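Local structure of 373aa long hypothetical citrate synthase (Sulfolobus tokodaii, 1VGP) at residues Glu59-Asn62 with Trp63-Lys67; Ala129-Ala132 with Arg133-Gly137; Tyr220-Leu223 with Lys224-Glu228; Glu345-Lys348 with Asp349-Ile352. The protein is a hypothetical member of the citrate synthase family, with a largely helical fold, whose own function is not established. One frame throughout, in Å; residues are numbered along the deposited sequence.

Along the chain the four contacts come in series, and each is local, made within one helix or at its end. Contact 1 lies within helix 58-70, contact 2 at the end of helix 113-135, contact 3 in helix 221-228, and contact 4 where helix 327-346 runs out into the loop before strand 356-359. None touches another: the centres of contacts 2 and 3 lie about 24 Å apart, those of contacts 3 and 4 about 41 Å. Helix 58-70 packs against helix 113-135, which joins the surroundings of contacts 1 and 2. Contacts 2 and 3 belong to the subunit alone, touched by no other chain, whereas contacts 1 and 4 lie at its surface and reach the second subunit.

Contact 1: Glu59-Asn62 with Trp63-Lys67; sequences EELN and WFQEK
Leu61 and Gln65, one helical turn apart, make the main side-chain contact here. The amide of Gln65 lies against the leucine branch, with Gln65 NE2 3.5 Å from Leu61 CG and almost as near to Leu61 CD1. The first torsion of Gln65 (chi1 51°) sets CG between its own backbone N and carbonyl carbon, which lays the side chain back alongside Leu61. A looser approach brings Gln65 OE1 within 3.9 Å of Asn62 OD1, the two amide planes turned 49° apart.

Backbone bonds hold the turn. Trp63 N gives to Glu59 O, Phe64 N to Glu60 O, and Gln65 N to Leu61 O, the last at 2.9 Å and nearly straight at 174°. The bond from Glu66 N to Asn62 O is weak.

Together these make the i to i+3 and i to i+4 pattern of an amphipathic helix, 58-70, whose inner side lies on helices 43-52 and 113-135 of this largely helical fold. Phe64 is the buried residue of the set, meeting Tyr48 edge-to-face and resting on Ile118.

Among the apolar and aromatic contacts, Leu61 CD1 comes 4.3 Å from Phe64 CD2, and the leucine also packs on Ile370 of the second subunit. The Trp63 indole has Glu60 O at its edge, in plane, 3.7 Å from Trp63 CE3, while Lys67 CG lies over one face toward the rim. As for charges, Glu60 turns its carboxylate outward from the turn to a salt bridge with Lys54.

Contact 2: Ala129-Ala132 with Arg133-Gly137; sequences ANYA and RLRKG
Arg135 follows Tyr131 by one helical turn, and its side chain can be traced outward atom by atom. CB starts close in, beside Tyr131 O, the same carbonyl that accepts the backbone bond from Arg135 N at 2.8 Å. With CG anti to the nitrogen (chi1 175°), CG and CD run out from the helix before the chain bends at chi3. Beyond the bend Arg135 NE nears the tyrosine ring obliquely, 4.4 Å from Tyr131 CE2. At the tip, NH1 forms a salt bridge with Asp325 and NH2 is also hydrogen-bonded outside the two segments; the phenol OH of Tyr131 bonds to the backbone O of Arg86.

Here helix 113-135 ends in a Schellman motif: Gly137, with positive phi, is the C-prime residue, and Gly137 N bonds to Leu134 O at 3.0 Å while Leu138 N reaches Arg133 O. In the last turn, Lys136 N still bonds to Ala132 O at 3.1 Å, but from 36° above the carbonyl plane.

On another side of the helix, Arg133 N bonds to Ala129 O at 3.1 Å, and the arginine's NH1 bonds to Leu157 O. Leu134 folds over Asn130 O, its CD2 3.4 Å away, and packs against Leu82 of helix 76-84.

Contact 3: Tyr220-Leu223 with Lys224-Glu228; sequences YEAL and KMFKE
Glu221 and Lys224 lie side by side in the first turn of the helix, pointing the same way. The lysine is shared: Lys224 NZ meets Glu228 OE1 in a salt bridge at 2.7 Å, coming from above the carboxylate plane, and makes a longer one of 3.8 Å to Glu221 OE2. The aliphatic part of the lysine is closer to the first glutamate, with Lys224 CD 3.2 Å from Glu221 OE2. Bends at chi3 and chi4 (-83° for the latter) swing the ammonium toward Glu228, whose other oxygen, OE2, is bonded to Tyr238 OH.

Backbone carbonyls are satisfied along the turn. Glu221 O accepts from Met225 N, Ala222 O from Phe226 N at 3.0 Å and 170°, and Leu223 O from Lys227 N. Ala222 O has a second neighbour as well: it sits over one face of the Phe226 ring, 3.1 Å above the plane and offset toward the rim.

Beside these, Leu223 CD1 and CD2 each lie 4.1 Å from Lys227 CE, and Lys227 NZ goes on to Tyr318 OH of helix 309-319. Phe226 meets Phe311 edge-to-face and packs on helix 281-300.

With one ammonium between two carboxylates 6.3 Å apart at Glu221 OE2 and Glu228 OE1, the lysine probably offsets the repulsion between them and favours their charged forms.

Contact 4: Glu345-Lys348 with Asp349-Ile352; sequences EYIK and DNKI
The end of helix 327-346, where the chain turns into the loop leading to strand 356-359, is tied down by Tyr346 reaching across to Lys351. Tyr346 OH donates to Lys351 O at 2.6 Å, arriving in the carbonyl plane on a lone pair, with a C=O...donor angle of 143°. Lys351 O also lies in the plane of the tyrosine ring, at its edge. The tyrosine reaches it because CG stands anti to the backbone nitrogen (chi1 -173°), which carries the ring out past the helix end and along the outgoing chain.

Asn350 OD1 is likewise at the edge of the ring, near its plane, 3.3 Å from Tyr346 CE2, and the amide plane is turned 75° to the ring. Asn350 OD1 also lies 3.8 Å from Ile347 CG2, while its ND2 bonds to Ser194 O.

Ile347 is the first residue to leave helical backbone angles, and by Asn350 the chain is extended and runs along the second subunit. Lys5 of the second subunit makes a cation-pi contact with Tyr346 and a hydrogen bond to Asp349 O, and Lys351 NZ forms a salt bridge with Glu8 of the second subunit.

Glu345 sends its carboxylate to Lys13 in a salt bridge. Its backbone has a different lysine partner: Lys348 folds back, bent at chi3 and chi4, and Lys348 NZ makes a weak bond of 3.3 Å to Glu345 O.

Contact 1: Glu59-Asn62 with Trp63-Lys67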
loop_
_atom_site.group_PDB
_atom_site.type_symbol
_atom_site.label_atom_id
_atom_site.label_comp_id
_atom_site.label_asym_id
_atom_site.label_seq_id
_atom_site.Cartn_x
_atom_site.Cartn_y
_atom_site.Cartn_z
ATOM N N GLU A 59 5.121 20.503 29.277
ATOM C CA GLU A 59 4.677 21.423 28.236
ATOM C C GLU A 59 4.612 20.735 26.881
ATOM O O GLU A 59 3.681 20.965 26.105
ATOM C CB GLU A 59 5.615 22.627 28.158
ATOM C CG GLU A 59 5.933 23.234 29.511
ATOM C CD GLU A 59 6.305 24.700 29.423
ATOM O OE1 GLU A 59 6.726 25.267 30.456
ATOM O OE2 GLU A 59 6.177 25.284 28.322
ATOM N N GLU A 60 5.601 19.891 26.595
ATOM C CA GLU A 60 5.620 19.161 25.337
ATOM C C GLU A 60 4.437 18.197 25.250
ATOM O O GLU A 60 3.701 18.196 24.259
ATOM C CB GLU A 60 6.937 18.407 25.181
ATOM C CG GLU A 60 8.149 19.315 25.133
ATOM C CD GLU A 60 9.458 18.550 25.170
ATOM O OE1 GLU A 60 9.559 17.572 25.948
ATOM O OE2 GLU A 60 10.384 18.931 24.421
ATOM N N LEU A 61 4.238 17.389 26.286
ATOM C CA LEU A 61 3.113 16.462 26.300
ATOM C C LEU A 61 1.777 17.196 26.232
ATOM O O LEU A 61 0.813 16.711 25.634
ATOM C CB LEU A 61 3.140 15.594 27.563
ATOM C CG LEU A 61 1.966 14.614 27.696
ATOM C CD1 LEU A 61 2.041 13.583 26.583
ATOM C CD2 LEU A 61 2.006 13.933 29.045
ATOM N N ASN A 62 1.718 18.362 26.862
ATOM C CA ASN A 62 0.478 19.120 26.920
ATOM C C ASN A 62 0.141 19.601 25.512
ATOM O O ASN A 62 -1.016 19.557 25.091
ATOM C CB ASN A 62 0.636 20.310 27.860
ATOM C CG ASN A 62 -0.483 20.392 28.876
ATOM O OD1 ASN A 62 -0.829 19.392 29.513
ATOM N ND2 ASN A 62 -1.059 21.583 29.037
ATOM N N TRP A 63 1.165 20.050 24.791
ATOM C CA TRP A 63 1.015 20.377 23.391
ATOM C C TRP A 63 0.587 19.147 22.604
ATOM O O TRP A 63 -0.232 19.233 21.688
ATOM C CB TRP A 63 2.334 20.902 22.824
ATOM C CG TRP A 63 2.329 20.983 21.329
ATOM C CD1 TRP A 63 1.792 21.977 20.563
ATOM C CD2 TRP A 63 2.849 20.018 20.418
ATOM N NE1 TRP A 63 1.949 21.693 19.234
ATOM C CE2 TRP A 63 2.604 20.486 19.112
ATOM C CE3 TRP A 63 3.517 18.793 20.573
ATOM C CZ2 TRP A 63 2.982 19.786 17.968
ATOM C CZ3 TRP A 63 3.897 18.090 19.439
ATOM C CH2 TRP A 63 3.634 18.590 18.155
ATOM N N PHE A 64 1.150 18.000 22.966
ATOM C CA PHE A 64 1.021 16.807 22.148
ATOM C C PHE A 64 -0.379 16.227 22.228
ATOM O O PHE A 64 -0.996 15.929 21.210
ATOM C CB PHE A 64 2.036 15.745 22.573
ATOM C CG PHE A 64 1.935 14.477 21.782
ATOM C CD1 PHE A 64 2.392 14.423 20.472
ATOM C CD2 PHE A 64 1.347 13.342 22.333
ATOM C CE1 PHE A 64 2.266 13.260 19.719
ATOM C CE2 PHE A 64 1.214 12.172 21.586
ATOM C CZ PHE A 64 1.675 12.132 20.277
ATOM N N GLN A 65 -0.887 16.061 23.440
ATOM C CA GLN A 65 -2.237 15.544 23.594
ATOM C C GLN A 65 -3.270 16.609 23.281
ATOM O O GLN A 65 -4.459 16.327 23.235
ATOM C CB GLN A 65 -2.451 14.993 25.005
ATOM C CG GLN A 65 -2.057 15.924 26.123
ATOM C CD GLN A 65 -1.783 15.186 27.422
ATOM O OE1 GLN A 65 -1.855 15.767 28.502
ATOM N NE2 GLN A 65 -1.465 13.898 27.320
ATOM N N GLU A 66 -2.823 17.835 23.061
ATOM C CA GLU A 66 -3.728 18.877 22.594
ATOM C C GLU A 66 -4.041 18.634 21.118
ATOM O O GLU A 66 -5.200 18.646 20.712
ATOM C CB GLU A 66 -3.068 20.248 22.797
ATOM C CG GLU A 66 -3.448 21.318 21.779
ATOM C CD GLU A 66 -3.467 22.723 22.376
ATOM O OE1 GLU A 66 -2.611 23.013 23.253
ATOM O OE2 GLU A 66 -4.333 23.531 21.971
ATOM N N LYS A 67 -2.999 18.398 20.327
ATOM C CA LYS A 67 -3.172 18.081 18.918
ATOM C C LYS A 67 -4.036 16.830 18.768
ATOM O O LYS A 67 -4.809 16.698 17.810
ATOM C CB LYS A 67 -1.802 17.848 18.254
ATOM C CG LYS A 67 -1.003 19.118 17.957
ATOM C CD LYS A 67 -1.748 20.050 17.002
ATOM C CE LYS A 67 -0.789 20.801 16.088
ATOM N NZ LYS A 67 0.255 21.519 16.858
#

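Contact 2: Ala129-Ala132 with Arg133-Gly137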
loop_
_atom_site.group_PDB
_atom_site.type_symbol
_atom_site.label_atom_id
_atom_site.label_comp_id
_atom_site.label_asym_id
_atom_site.label_seq_id
_atom_site.Cartn_x
_atom_site.Cartn_y
_atom_site.Cartn_z
ATOM N N ALA A 129 -14.627 3.027 15.976
ATOM C CA ALA A 129 -15.805 3.030 16.842
ATOM C C ALA A 129 -17.081 3.375 16.061
ATOM O O ALA A 129 -18.124 2.738 16.249
ATOM C CB ALA A 129 -15.610 4.018 17.996
ATOM N N ASN A 130 -16.990 4.375 15.184
ATOM C CA ASN A 130 -18.139 4.828 14.404
ATOM C C ASN A 130 -18.685 3.711 13.532
ATOM O O ASN A 130 -19.897 3.550 13.394
ATOM C CB ASN A 130 -17.749 6.010 13.519
ATOM C CG ASN A 130 -17.816 7.337 14.255
ATOM O OD1 ASN A 130 -17.667 8.404 13.652
ATOM N ND2 ASN A 130 -18.040 7.277 15.569
ATOM N N TYR A 131 -17.794 2.930 12.940
ATOM C CA TYR A 131 -18.248 1.860 12.072
ATOM C C TYR A 131 -18.921 0.755 12.872
ATOM O O TYR A 131 -19.905 0.166 12.418
ATOM C CB TYR A 131 -17.084 1.267 11.275
ATOM C CG TYR A 131 -17.560 0.269 10.244
ATOM C CD1 TYR A 131 -18.514 0.628 9.290
ATOM C CD2 TYR A 131 -17.089 -1.042 10.243
ATOM C CE1 TYR A 131 -18.988 -0.300 8.363
ATOM C CE2 TYR A 131 -17.552 -1.978 9.324
ATOM C CZ TYR A 131 -18.500 -1.600 8.389
ATOM O OH TYR A 131 -18.951 -2.523 7.470
ATOM N N ALA A 132 -18.384 0.480 14.059
ATOM C CA ALA A 132 -18.903 -0.574 14.915
ATOM C C ALA A 132 -20.342 -0.281 15.355
ATOM O O ALA A 132 -21.184 -1.187 15.397
ATOM C CB ALA A 132 -18.003 -0.740 16.134
ATOM N N ARG A 133 -20.622 0.982 15.673
ATOM C CA ARG A 133 -21.973 1.401 16.036
ATOM C C ARG A 133 -22.899 1.311 14.835
ATOM O O ARG A 133 -23.928 0.639 14.872
ATOM C CB ARG A 133 -21.957 2.842 16.546
ATOM C CG ARG A 133 -20.903 3.127 17.603
ATOM C CD ARG A 133 -21.468 2.948 18.998
ATOM N NE ARG A 133 -22.729 3.659 19.159
ATOM C CZ ARG A 133 -23.421 3.704 20.292
ATOM N NH1 ARG A 133 -22.933 3.149 21.394
ATOM N NH2 ARG A 133 -24.607 4.296 20.318
ATOM N N LEU A 134 -22.524 2.005 13.767
ATOM C CA LEU A 134 -23.286 1.983 12.521
ATOM C C LEU A 134 -23.590 0.555 12.081
ATOM O O LEU A 134 -24.682 0.254 11.617
ATOM C CB LEU A 134 -22.496 2.700 11.428
ATOM C CG LEU A 134 -22.825 4.166 11.151
ATOM C CD1 LEU A 134 -23.451 4.816 12.370
ATOM C CD2 LEU A 134 -21.547 4.888 10.747
ATOM N N ARG A 135 -22.611 -0.323 12.227
ATOM C CA ARG A 135 -22.774 -1.700 11.807
ATOM C C ARG A 135 -23.840 -2.364 12.670
ATOM O O ARG A 135 -24.656 -3.137 12.175
ATOM C CB ARG A 135 -21.441 -2.442 11.939
ATOM C CG ARG A 135 -21.509 -3.913 11.636
ATOM C CD ARG A 135 -20.415 -4.639 12.379
ATOM N NE ARG A 135 -19.491 -5.272 11.449
ATOM C CZ ARG A 135 -18.744 -6.333 11.736
ATOM N NH1 ARG A 135 -18.045 -6.922 10.773
ATOM N NH2 ARG A 135 -18.689 -6.803 12.980
ATOM N N LYS A 136 -23.832 -2.051 13.963
ATOM C CA LYS A 136 -24.802 -2.613 14.897
ATOM C C LYS A 136 -26.112 -1.830 14.889
ATOM O O LYS A 136 -26.960 -2.035 15.751
ATOM C CB LYS A 136 -24.234 -2.631 16.321
ATOM C CG LYS A 136 -23.565 -3.939 16.709
ATOM C CD LYS A 136 -23.319 -4.026 18.213
ATOM C CE LYS A 136 -22.014 -3.355 18.615
ATOM N NZ LYS A 136 -21.875 -3.249 20.096
ATOM N N GLY A 137 -26.276 -0.932 13.922
ATOM C CA GLY A 137 -27.535 -0.223 13.780
ATOM C C GLY A 137 -27.726 0.916 14.767
ATOM O O GLY A 137 -28.802 1.503 14.849
#

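Contact 3: Tyr220-Leu223 with Lys224-Glu228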
loop_
_atom_site.group_PDB
_atom_site.type_symbol
_atom_site.label_atom_id
_atom_site.label_comp_id
_atom_site.label_asym_id
_atom_site.label_seq_id
_atom_site.Cartn_x
_atom_site.Cartn_y
_atom_site.Cartn_z
ATOM N N TYR A 220 -5.993 -13.916 16.864
ATOM C CA TYR A 220 -7.310 -13.893 17.517
ATOM C C TYR A 220 -8.109 -15.161 17.240
ATOM O O TYR A 220 -9.316 -15.209 17.470
ATOM C CB TYR A 220 -8.081 -12.657 17.049
ATOM C CG TYR A 220 -7.252 -11.405 17.153
ATOM C CD1 TYR A 220 -6.995 -10.621 16.031
ATOM C CD2 TYR A 220 -6.678 -11.030 18.367
ATOM C CE1 TYR A 220 -6.181 -9.493 16.116
ATOM C CE2 TYR A 220 -5.866 -9.913 18.465
ATOM C CZ TYR A 220 -5.618 -9.147 17.339
ATOM O OH TYR A 220 -4.801 -8.049 17.432
ATOM N N GLU A 221 -7.416 -16.189 16.756
ATOM C CA GLU A 221 -8.000 -17.516 16.636
ATOM C C GLU A 221 -8.053 -18.146 18.022
ATOM O O GLU A 221 -8.746 -19.141 18.240
ATOM C CB GLU A 221 -7.151 -18.369 15.688
ATOM C CG GLU A 221 -7.559 -18.254 14.226
ATOM C CD GLU A 221 -8.679 -19.220 13.855
ATOM O OE1 GLU A 221 -9.407 -18.949 12.871
ATOM O OE2 GLU A 221 -8.826 -20.250 14.550
ATOM N N ALA A 222 -7.323 -17.536 18.955
ATOM C CA ALA A 222 -7.245 -17.985 20.341
ATOM C C ALA A 222 -8.578 -17.902 21.070
ATOM O O ALA A 222 -8.934 -18.811 21.826
ATOM C CB ALA A 222 -6.200 -17.174 21.095
ATOM N N LEU A 223 -9.308 -16.809 20.854
ATOM C CA LEU A 223 -10.649 -16.655 21.412
ATOM C C LEU A 223 -11.553 -17.779 20.921
ATOM O O LEU A 223 -12.343 -18.336 21.685
ATOM C CB LEU A 223 -11.251 -15.312 20.993
ATOM C CG LEU A 223 -12.118 -14.541 21.998
ATOM C CD1 LEU A 223 -13.204 -13.807 21.229
ATOM C CD2 LEU A 223 -12.729 -15.468 23.027
ATOM N N LYS A 224 -11.420 -18.101 19.635
ATOM C CA LYS A 224 -12.196 -19.161 19.000
ATOM C C LYS A 224 -11.889 -20.495 19.666
ATOM O O LYS A 224 -12.794 -21.279 19.968
ATOM C CB LYS A 224 -11.862 -19.238 17.504
ATOM C CG LYS A 224 -12.576 -20.362 16.766
ATOM C CD LYS A 224 -11.881 -20.732 15.448
ATOM C CE LYS A 224 -12.018 -22.237 15.124
ATOM N NZ LYS A 224 -10.991 -23.093 15.820
ATOM N N MET A 225 -10.604 -20.743 19.900
ATOM C CA MET A 225 -10.178 -21.960 20.574
ATOM C C MET A 225 -10.766 -22.076 21.980
ATOM O O MET A 225 -11.311 -23.118 22.344
ATOM C CB MET A 225 -8.656 -22.010 20.641
ATOM C CG MET A 225 -8.116 -23.251 21.329
ATOM S SD MET A 225 -6.348 -23.130 21.606
ATOM C CE MET A 225 -6.305 -22.075 23.013
ATOM N N PHE A 226 -10.658 -21.012 22.774
ATOM C CA PHE A 226 -11.253 -21.025 24.109
ATOM C C PHE A 226 -12.745 -21.332 24.009
ATOM O O PHE A 226 -13.309 -22.005 24.863
ATOM C CB PHE A 226 -11.070 -19.676 24.812
ATOM C CG PHE A 226 -9.641 -19.242 24.952
ATOM C CD1 PHE A 226 -8.629 -20.176 25.145
ATOM C CD2 PHE A 226 -9.307 -17.890 24.893
ATOM C CE1 PHE A 226 -7.305 -19.768 25.276
ATOM C CE2 PHE A 226 -7.990 -17.472 25.022
ATOM C CZ PHE A 226 -6.984 -18.415 25.213
ATOM N N LYS A 227 -13.382 -20.816 22.965
ATOM C CA LYS A 227 -14.810 -21.002 22.798
ATOM C C LYS A 227 -15.151 -22.467 22.545
ATOM O O LYS A 227 -16.040 -23.018 23.194
ATOM C CB LYS A 227 -15.334 -20.124 21.652
ATOM C CG LYS A 227 -15.740 -18.706 22.093
ATOM C CD LYS A 227 -15.833 -17.737 20.912
ATOM C CE LYS A 227 -16.401 -16.385 21.332
ATOM N NZ LYS A 227 -17.580 -16.535 22.232
ATOM N N GLU A 228 -14.440 -23.111 21.620
ATOM C CA GLU A 228 -14.798 -24.476 21.268
ATOM C C GLU A 228 -14.383 -25.517 22.305
ATOM O O GLU A 228 -15.057 -26.532 22.462
ATOM C CB GLU A 228 -14.268 -24.841 19.877
ATOM C CG GLU A 228 -12.781 -24.749 19.665
ATOM C CD GLU A 228 -12.411 -24.934 18.199
ATOM O OE1 GLU A 228 -12.931 -24.172 17.349
ATOM O OE2 GLU A 228 -11.603 -25.840 17.891
#

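Contact 4: Glu345-Lys348 with Asp349-Ile352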
loop_
_atom_site.group_PDB
_atom_site.type_symbol
_atom_site.label_atom_id
_atom_site.label_comp_id
_atom_site.label_asym_id
_atom_site.label_seq_id
_atom_site.Cartn_x
_atom_site.Cartn_y
_atom_site.Cartn_z
ATOM N N GLU A 345 11.516 8.417 10.774
ATOM C CA GLU A 345 12.903 8.023 10.958
ATOM C C GLU A 345 13.573 7.668 9.629
ATOM O O GLU A 345 14.728 8.011 9.404
ATOM C CB GLU A 345 12.979 6.823 11.901
ATOM C CG GLU A 345 14.385 6.352 12.185
ATOM C CD GLU A 345 14.420 5.165 13.117
ATOM O OE1 GLU A 345 13.941 4.079 12.710
ATOM O OE2 GLU A 345 14.922 5.314 14.260
ATOM N N TYR A 346 12.845 6.978 8.759
ATOM C CA TYR A 346 13.417 6.491 7.515
ATOM C C TYR A 346 13.741 7.633 6.558
ATOM O O TYR A 346 14.733 7.578 5.827
ATOM C CB TYR A 346 12.456 5.514 6.830
ATOM C CG TYR A 346 13.049 4.848 5.621
ATOM C CD1 TYR A 346 13.793 3.677 5.751
ATOM C CD2 TYR A 346 12.910 5.410 4.345
ATOM C CE1 TYR A 346 14.390 3.080 4.642
ATOM C CE2 TYR A 346 13.502 4.825 3.231
ATOM C CZ TYR A 346 14.246 3.658 3.385
ATOM O OH TYR A 346 14.859 3.071 2.295
ATOM N N ILE A 347 12.911 8.672 6.547
ATOM C CA ILE A 347 13.069 9.717 5.533
ATOM C C ILE A 347 13.980 10.880 5.941
ATOM O O ILE A 347 14.076 11.859 5.210
ATOM C CB ILE A 347 11.697 10.308 5.083
ATOM C CG1 ILE A 347 10.982 10.973 6.261
ATOM C CG2 ILE A 347 10.837 9.221 4.478
ATOM C CD1 ILE A 347 9.702 11.665 5.865
ATOM N N LYS A 348 14.659 10.783 7.078
ATOM C CA LYS A 348 15.677 11.760 7.354
ATOM C C LYS A 348 16.793 11.583 6.324
ATOM O O LYS A 348 17.252 12.550 5.732
ATOM C CB LYS A 348 16.203 11.625 8.801
ATOM C CG LYS A 348 15.267 12.306 9.815
ATOM C CD LYS A 348 15.880 12.506 11.200
ATOM C CE LYS A 348 15.568 11.333 12.126
ATOM N NZ LYS A 348 16.117 10.034 11.606
ATOM N N ASP A 349 17.176 10.334 6.074
ATOM C CA ASP A 349 18.076 9.994 4.961
ATOM C C ASP A 349 17.333 9.152 3.955
ATOM O O ASP A 349 17.616 7.962 3.855
ATOM C CB ASP A 349 19.235 9.140 5.461
ATOM C CG ASP A 349 20.540 9.857 5.425
ATOM O OD1 ASP A 349 20.742 10.693 6.333
ATOM O OD2 ASP A 349 21.344 9.584 4.513
ATOM N N ASN A 350 16.384 9.708 3.217
ATOM C CA ASN A 350 15.571 8.803 2.421
ATOM C C ASN A 350 16.397 8.071 1.369
ATOM O O ASN A 350 17.329 8.621 0.790
ATOM C CB ASN A 350 14.413 9.523 1.738
ATOM C CG ASN A 350 13.459 8.558 1.082
ATOM O OD1 ASN A 350 12.900 7.685 1.744
ATOM N ND2 ASN A 350 13.280 8.691 -0.222
ATOM N N LYS A 351 16.060 6.808 1.168
ATOM C CA LYS A 351 16.448 6.082 -0.011
ATOM C C LYS A 351 15.214 5.352 -0.551
ATOM O O LYS A 351 14.625 4.515 0.136
ATOM C CB LYS A 351 17.548 5.074 0.321
ATOM C CG LYS A 351 18.891 5.711 0.624
ATOM C CD LYS A 351 20.014 4.999 -0.117
ATOM C CE LYS A 351 21.083 5.978 -0.601
ATOM N NZ LYS A 351 21.824 5.469 -1.804
ATOM N N ILE A 352 14.814 5.695 -1.769
ATOM C CA ILE A 352 13.700 5.031 -2.417
ATOM C C ILE A 352 14.003 3.536 -2.491
ATOM O O ILE A 352 15.104 3.135 -2.862
ATOM C CB ILE A 352 13.465 5.620 -3.837
ATOM C CG1 ILE A 352 12.474 4.760 -4.612
ATOM C CG2 ILE A 352 14.778 5.720 -4.593
ATOM C CD1 ILE A 352 11.422 5.566 -5.322
#